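Local coordinates for DegV family protein (Eubacterium eligens, PDB 3FDJ), which is of unassigned function but, as a member of the DegV family, probably binds a fatty acid or similar lipid, as its FakB-type relatives do, at residues A[111-116]-A[123-128]; A[130-135]-A[144-149]. All coordinates share one frame; numbering follows the deposited sequence.

Contact 1: A[111-116]-A[123-128]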
loop_
_atom_site.group_PDB
_atom_site.type_symbol
_atom_site.label_atom_id
_atom_site.label_comp_id
_atom_site.label_asym_id
_atom_site.label_seq_id
_atom_site.Cartn_x
_atom_site.Cartn_y
_atom_site.Cartn_z
ATOM N N ARG A 111 -14.574 9.420 7.772
ATOM C CA ARG A 111 -14.484 9.319 6.316
ATOM C C ARG A 111 -13.625 8.120 6.026
ATOM O O ARG A 111 -12.478 8.055 6.496
ATOM C CB ARG A 111 -13.864 10.572 5.704
ATOM C CG ARG A 111 -13.353 10.369 4.264
ATOM C CD ARG A 111 -14.485 10.091 3.259
ATOM N NE ARG A 111 -13.957 9.515 2.011
ATOM C CZ ARG A 111 -13.334 10.195 1.040
ATOM N NH1 ARG A 111 -12.920 9.549 -0.031
ATOM N NH2 ARG A 111 -13.143 11.511 1.105
ATOM N N VAL A 112 -14.180 7.169 5.282
ATOM C CA VAL A 112 -13.401 6.023 4.812
ATOM C C VAL A 112 -12.964 6.337 3.380
ATOM O O VAL A 112 -13.810 6.645 2.529
ATOM C CB VAL A 112 -14.173 4.716 4.873
ATOM C CG1 VAL A 112 -13.274 3.563 4.419
ATOM C CG2 VAL A 112 -14.741 4.432 6.294
ATOM N N ILE A 113 -11.647 6.277 3.165
ATOM C CA ILE A 113 -11.007 6.570 1.873
ATOM C C ILE A 113 -10.549 5.270 1.232
ATOM O O ILE A 113 -9.649 4.593 1.734
ATOM C CB ILE A 113 -9.792 7.512 2.013
ATOM C CG1 ILE A 113 -10.185 8.815 2.696
ATOM C CG2 ILE A 113 -9.157 7.775 0.618
ATOM C CD1 ILE A 113 -8.979 9.651 3.104
ATOM N N ASP A 114 -11.201 4.912 0.130
ATOM C CA ASP A 114 -10.721 3.838 -0.732
ATOM C C ASP A 114 -9.523 4.428 -1.459
ATOM O O ASP A 114 -9.678 5.324 -2.278
ATOM C CB ASP A 114 -11.802 3.443 -1.734
ATOM C CG ASP A 114 -11.311 2.452 -2.801
ATOM O OD1 ASP A 114 -10.195 1.927 -2.679
ATOM O OD2 ASP A 114 -12.070 2.238 -3.770
ATOM N N SER A 115 -8.333 3.945 -1.143
ATOM C CA SER A 115 -7.118 4.478 -1.764
ATOM C C SER A 115 -7.015 4.155 -3.233
ATOM O O SER A 115 -6.192 4.767 -3.907
ATOM C CB SER A 115 -5.864 3.950 -1.078
ATOM O OG SER A 115 -5.684 2.557 -1.297
ATOM N N LYS A 116 -7.786 3.168 -3.714
ATOM C CA LYS A 116 -7.660 2.672 -5.083
ATOM C C LYS A 116 -6.241 2.131 -5.339
ATOM O O LYS A 116 -5.803 2.001 -6.476
ATOM C CB LYS A 116 -8.005 3.764 -6.087
ATOM C CG LYS A 116 -9.329 4.480 -5.836
ATOM C CD LYS A 116 -9.536 5.487 -6.968
ATOM C CE LYS A 116 -10.677 6.430 -6.753
ATOM N NZ LYS A 116 -10.861 7.240 -8.000
ATOM N N ARG A 123 0.435 5.342 2.053
ATOM C CA ARG A 123 1.320 6.199 2.850
ATOM C C ARG A 123 1.281 7.663 2.426
ATOM O O ARG A 123 1.178 8.547 3.280
ATOM C CB ARG A 123 2.767 5.683 2.872
ATOM C CG ARG A 123 3.628 6.500 3.757
ATOM C CD ARG A 123 4.997 5.914 3.924
ATOM N NE ARG A 123 5.758 6.794 4.793
ATOM C CZ ARG A 123 6.818 6.426 5.508
ATOM N NH1 ARG A 123 7.294 5.171 5.471
ATOM N NH2 ARG A 123 7.390 7.329 6.293
ATOM N N ILE A 124 1.359 7.919 1.117
ATOM C CA ILE A 124 1.295 9.288 0.603
ATOM C C ILE A 124 -0.033 9.970 0.976
ATOM O O ILE A 124 -0.060 11.143 1.338
ATOM C CB ILE A 124 1.589 9.324 -0.917
ATOM C CG1 ILE A 124 3.089 9.131 -1.136
ATOM C CG2 ILE A 124 1.147 10.646 -1.554
ATOM C CD1 ILE A 124 3.567 9.224 -2.605
ATOM N N ILE A 125 -1.130 9.247 0.871
ATOM C CA ILE A 125 -2.428 9.779 1.295
ATOM C C ILE A 125 -2.400 10.159 2.792
ATOM O O ILE A 125 -2.772 11.267 3.168
ATOM C CB ILE A 125 -3.564 8.789 0.974
ATOM C CG1 ILE A 125 -3.702 8.663 -0.542
ATOM C CG2 ILE A 125 -4.890 9.242 1.606
ATOM C CD1 ILE A 125 -4.554 7.473 -1.019
ATOM N N LEU A 126 -1.930 9.243 3.621
ATOM C CA LEU A 126 -1.852 9.472 5.072
ATOM C C LEU A 126 -1.004 10.693 5.390
ATOM O O LEU A 126 -1.386 11.514 6.233
ATOM C CB LEU A 126 -1.294 8.244 5.774
ATOM C CG LEU A 126 -2.264 7.085 5.868
ATOM C CD1 LEU A 126 -1.505 5.795 6.142
ATOM C CD2 LEU A 126 -3.303 7.349 6.967
ATOM N N GLU A 127 0.127 10.829 4.694
ATOM C CA GLU A 127 0.989 11.974 4.912
ATOM C C GLU A 127 0.347 13.301 4.491
ATOM O O GLU A 127 0.630 14.348 5.077
ATOM C CB GLU A 127 2.335 11.800 4.236
ATOM C CG GLU A 127 3.205 10.697 4.853
ATOM C CD GLU A 127 4.550 10.601 4.176
ATOM O OE1 GLU A 127 5.035 11.655 3.694
ATOM O OE2 GLU A 127 5.132 9.499 4.135
ATOM N N GLN A 128 -0.474 13.268 3.452
ATOM C CA GLN A 128 -1.152 14.473 3.019
ATOM C C GLN A 128 -2.262 14.865 3.992
ATOM O O GLN A 128 -2.466 16.059 4.238
ATOM C CB GLN A 128 -1.694 14.341 1.598
ATOM C CG GLN A 128 -2.246 15.637 1.042
ATOM C CD GLN A 128 -1.216 16.740 0.861
ATOM O OE1 GLN A 128 -0.001 16.511 0.849
ATOM N NE2 GLN A 128 -1.713 17.959 0.726
#
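With chi1 near -66° and an extended chi2 of 166°, Ile125 lays CG1 beside its backbone N, opposite the carbonyl carbon, and sends CD1 across to Ser115 and CG2 toward Ile113. This is a beta-alpha unit of an alpha/beta fold: strand 109-114, parallel to strand 77-82, leads through a loop into helix 120-134, which packs back on the sheet. Methyl CD1 of Ile125 meets Ser115 at the methylene, 3.8 Å from CB, and stands 4.0 Å from CA of the same serine, so the tip rests on the carbon base of Ser115 and not on its hydroxyl. The other branch is a looser fit, CG2 of Ile125 lying 4.4 Å from CD1 of Ile113. All three residues are buried, and Met150 of helix 139-150 touches both isoleucines, extending the apolar cluster. Val112, by contrast, packs against helix 90-102.

The serine hydroxyl is placed between its own backbone N and carbonyl carbon (chi1 68°), where OG bonds to Thr82 O and to Ser117 N, which satisfies this buried polar atom. Further back, CG1 of Ile113 sits over the guanidinium centre of Arg111, 3.7 Å above the plane. At Asp114 the chain forms an Asx turn, OD1 of Asp114 accepting from Lys116 N at 2.9 Å.

Contact 2: A[130-135]-A[144-149]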
loop_
_atom_site.group_PDB
_atom_site.type_symbol
_atom_site.label_atom_id
_atom_site.label_comp_id
_atom_site.label_asym_id
_atom_site.label_seq_id
_atom_site.Cartn_x
_atom_site.Cartn_y
_atom_site.Cartn_z
ATOM N N GLN A 130 -2.098 14.223 7.148
ATOM C CA GLN A 130 -1.334 14.793 8.242
ATOM C C GLN A 130 -0.947 16.241 7.975
ATOM O O GLN A 130 -1.151 17.110 8.827
ATOM C CB GLN A 130 -0.070 13.971 8.496
ATOM C CG GLN A 130 0.899 14.664 9.453
ATOM C CD GLN A 130 2.084 13.792 9.788
ATOM O OE1 GLN A 130 2.280 12.737 9.179
ATOM N NE2 GLN A 130 2.859 14.212 10.774
ATOM N N GLN A 131 -0.404 16.504 6.789
ATOM C CA GLN A 131 -0.022 17.863 6.406
ATOM C C GLN A 131 -1.205 18.853 6.495
ATOM O O GLN A 131 -1.059 19.971 7.013
ATOM C CB GLN A 131 0.570 17.890 4.998
ATOM C CG GLN A 131 1.152 19.242 4.644
ATOM C CD GLN A 131 1.738 19.268 3.266
ATOM O OE1 GLN A 131 2.615 18.456 2.937
ATOM N NE2 GLN A 131 1.244 20.183 2.428
HETATM N N MSE A 132 -2.370 18.452 5.996
HETATM C CA MSE A 132 -3.533 19.340 6.037
HETATM C C MSE A 132 -4.034 19.577 7.454
HETATM O O MSE A 132 -4.417 20.702 7.806
HETATM C CB MSE A 132 -4.639 18.819 5.121
HETATM C CG MSE A 132 -4.263 18.944 3.659
HETATM SE SE MSE A 132 -5.844 18.508 2.559
HETATM C CE MSE A 132 -5.700 16.830 2.636
ATOM N N ILE A 133 -4.004 18.537 8.273
ATOM C CA ILE A 133 -4.324 18.673 9.685
ATOM C C ILE A 133 -3.362 19.654 10.366
ATOM O O ILE A 133 -3.795 20.528 11.133
ATOM C CB ILE A 133 -4.322 17.303 10.394
ATOM C CG1 ILE A 133 -5.486 16.461 9.882
ATOM C CG2 ILE A 133 -4.408 17.471 11.939
ATOM C CD1 ILE A 133 -5.442 14.991 10.317
ATOM N N GLU A 134 -2.069 19.540 10.070
ATOM C CA GLU A 134 -1.071 20.432 10.653
ATOM C C GLU A 134 -1.206 21.870 10.158
ATOM O O GLU A 134 -0.844 22.811 10.864
ATOM C CB GLU A 134 0.332 19.907 10.371
ATOM C CG GLU A 134 0.591 18.586 11.072
ATOM C CD GLU A 134 1.943 17.995 10.749
ATOM O OE1 GLU A 134 2.522 18.348 9.691
ATOM O OE2 GLU A 134 2.422 17.166 11.555
ATOM N N GLU A 135 -1.718 22.032 8.942
ATOM C CA GLU A 135 -2.009 23.356 8.384
ATOM C C GLU A 135 -3.257 23.999 9.009
ATOM O O GLU A 135 -3.522 25.169 8.745
ATOM C CB GLU A 135 -2.163 23.272 6.853
ATOM C CG GLU A 135 -0.847 23.097 6.110
ATOM C CD GLU A 135 -1.007 22.626 4.663
ATOM O OE1 GLU A 135 -2.140 22.311 4.229
ATOM O OE2 GLU A 135 0.029 22.552 3.957
ATOM N N GLY A 144 -12.988 16.874 1.483
ATOM C CA GLY A 144 -13.135 17.247 0.056
ATOM C C GLY A 144 -11.826 17.192 -0.712
ATOM O O GLY A 144 -11.749 16.652 -1.812
ATOM N N ALA A 145 -10.789 17.732 -0.103
ATOM C CA ALA A 145 -9.545 18.010 -0.813
ATOM C C ALA A 145 -8.694 16.783 -1.057
ATOM O O ALA A 145 -7.939 16.746 -2.043
ATOM C CB ALA A 145 -8.749 19.085 -0.084
ATOM N N ILE A 146 -8.789 15.782 -0.182
ATOM C CA ILE A 146 -7.920 14.619 -0.276
ATOM C C ILE A 146 -8.177 13.853 -1.584
ATOM O O ILE A 146 -7.236 13.364 -2.218
ATOM C CB ILE A 146 -8.024 13.698 0.972
ATOM C CG1 ILE A 146 -6.897 12.661 0.952
ATOM C CG2 ILE A 146 -9.409 13.031 1.115
ATOM C CD1 ILE A 146 -5.455 13.290 1.104
ATOM N N ASP A 147 -9.444 13.768 -1.996
ATOM C CA ASP A 147 -9.774 13.076 -3.263
ATOM C C ASP A 147 -9.199 13.774 -4.494
ATOM O O ASP A 147 -8.778 13.115 -5.447
ATOM C CB ASP A 147 -11.257 12.874 -3.395
ATOM C CG ASP A 147 -11.817 12.120 -2.226
ATOM O OD1 ASP A 147 -11.887 10.867 -2.308
ATOM O OD2 ASP A 147 -12.093 12.767 -1.194
ATOM N N ALA A 148 -9.133 15.097 -4.460
ATOM C CA ALA A 148 -8.504 15.843 -5.537
ATOM C C ALA A 148 -6.992 15.583 -5.585
ATOM O O ALA A 148 -6.413 15.393 -6.661
ATOM C CB ALA A 148 -8.786 17.338 -5.360
ATOM N N TYR A 149 -6.369 15.595 -4.407
ATOM C CA TYR A 149 -4.937 15.317 -4.242
ATOM C C TYR A 149 -4.565 13.926 -4.780
ATOM O O TYR A 149 -3.539 13.760 -5.481
ATOM C CB TYR A 149 -4.548 15.469 -2.765
ATOM C CG TYR A 149 -3.117 15.085 -2.487
ATOM C CD1 TYR A 149 -2.093 16.010 -2.653
ATOM C CD2 TYR A 149 -2.779 13.789 -2.115
ATOM C CE1 TYR A 149 -0.755 15.650 -2.431
ATOM C CE2 TYR A 149 -1.462 13.420 -1.874
ATOM C CZ TYR A 149 -0.456 14.352 -2.022
ATOM O OH TYR A 149 0.864 14.012 -1.801
#
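Ala145 opens the contact by setting its CB against the selenium of Met132, here selenomethionine, with 4.0 Å between CB and SE. The two segments belong to consecutive helices, 120-134 and 139-150, joined by a short loop and packed against each other on the alpha/beta fold. The long Met132 side chain spans the distance between helices whose nearest CA atoms, those of Met132 and Ile146, are 9.0 Å apart. A bend at the end of Met132 (chi3 -81°) then turns its methyl away from an otherwise extended chain and in toward Ile146. No polar bond joins the two segments. Within 130-135, Gln131 NE2 donates to Glu135 OE2 at 3.1 Å, from 39° above the carboxylate plane; Glu135 OE1 also pairs with Lys137.

Ile146 comes next. Its CG1 branch is opposite the backbone N (chi1 -169°), which carries CD1 to Met132 CE at 3.9 Å; the two side chains cross obliquely, methyl against methyl. Ile146 also touches Leu129 of the same partner helix and Ile113 of strand 109-114. It thus bridges helix 120-134 and the sheet, while Met132 packs on Ile142 of helix 139-150; both are buried.

One helical turn beyond Ala145, Tyr149 points its CB toward helix 120-134 and its OH hydrogen-bonds Glu276 OE2, while its backbone N donates to Ala145 O at 3.1 Å.

Helix 120-134 serves both contacts, its early part packing on the sheet in contact 1 and its last turns on helix 139-150 in contact 2. The centre of contact 1 lies about 10 Å from the centre of the chain and all its touching residues are buried; contact 2, with its centre about 18 Å out, reaches toward the surface, where Ala145 is partly exposed. Each is apolar across the gap, but two isoleucines and a serine methylene make the first, an unbranched selenomethionine against an alanine and an isoleucine the second. They join directly: Arg111 NH2 pairs with Asp147 OD2 in a 2.8 Å salt bridge, and Gln128 CB touches Ile146 CD1 at 3.9 Å.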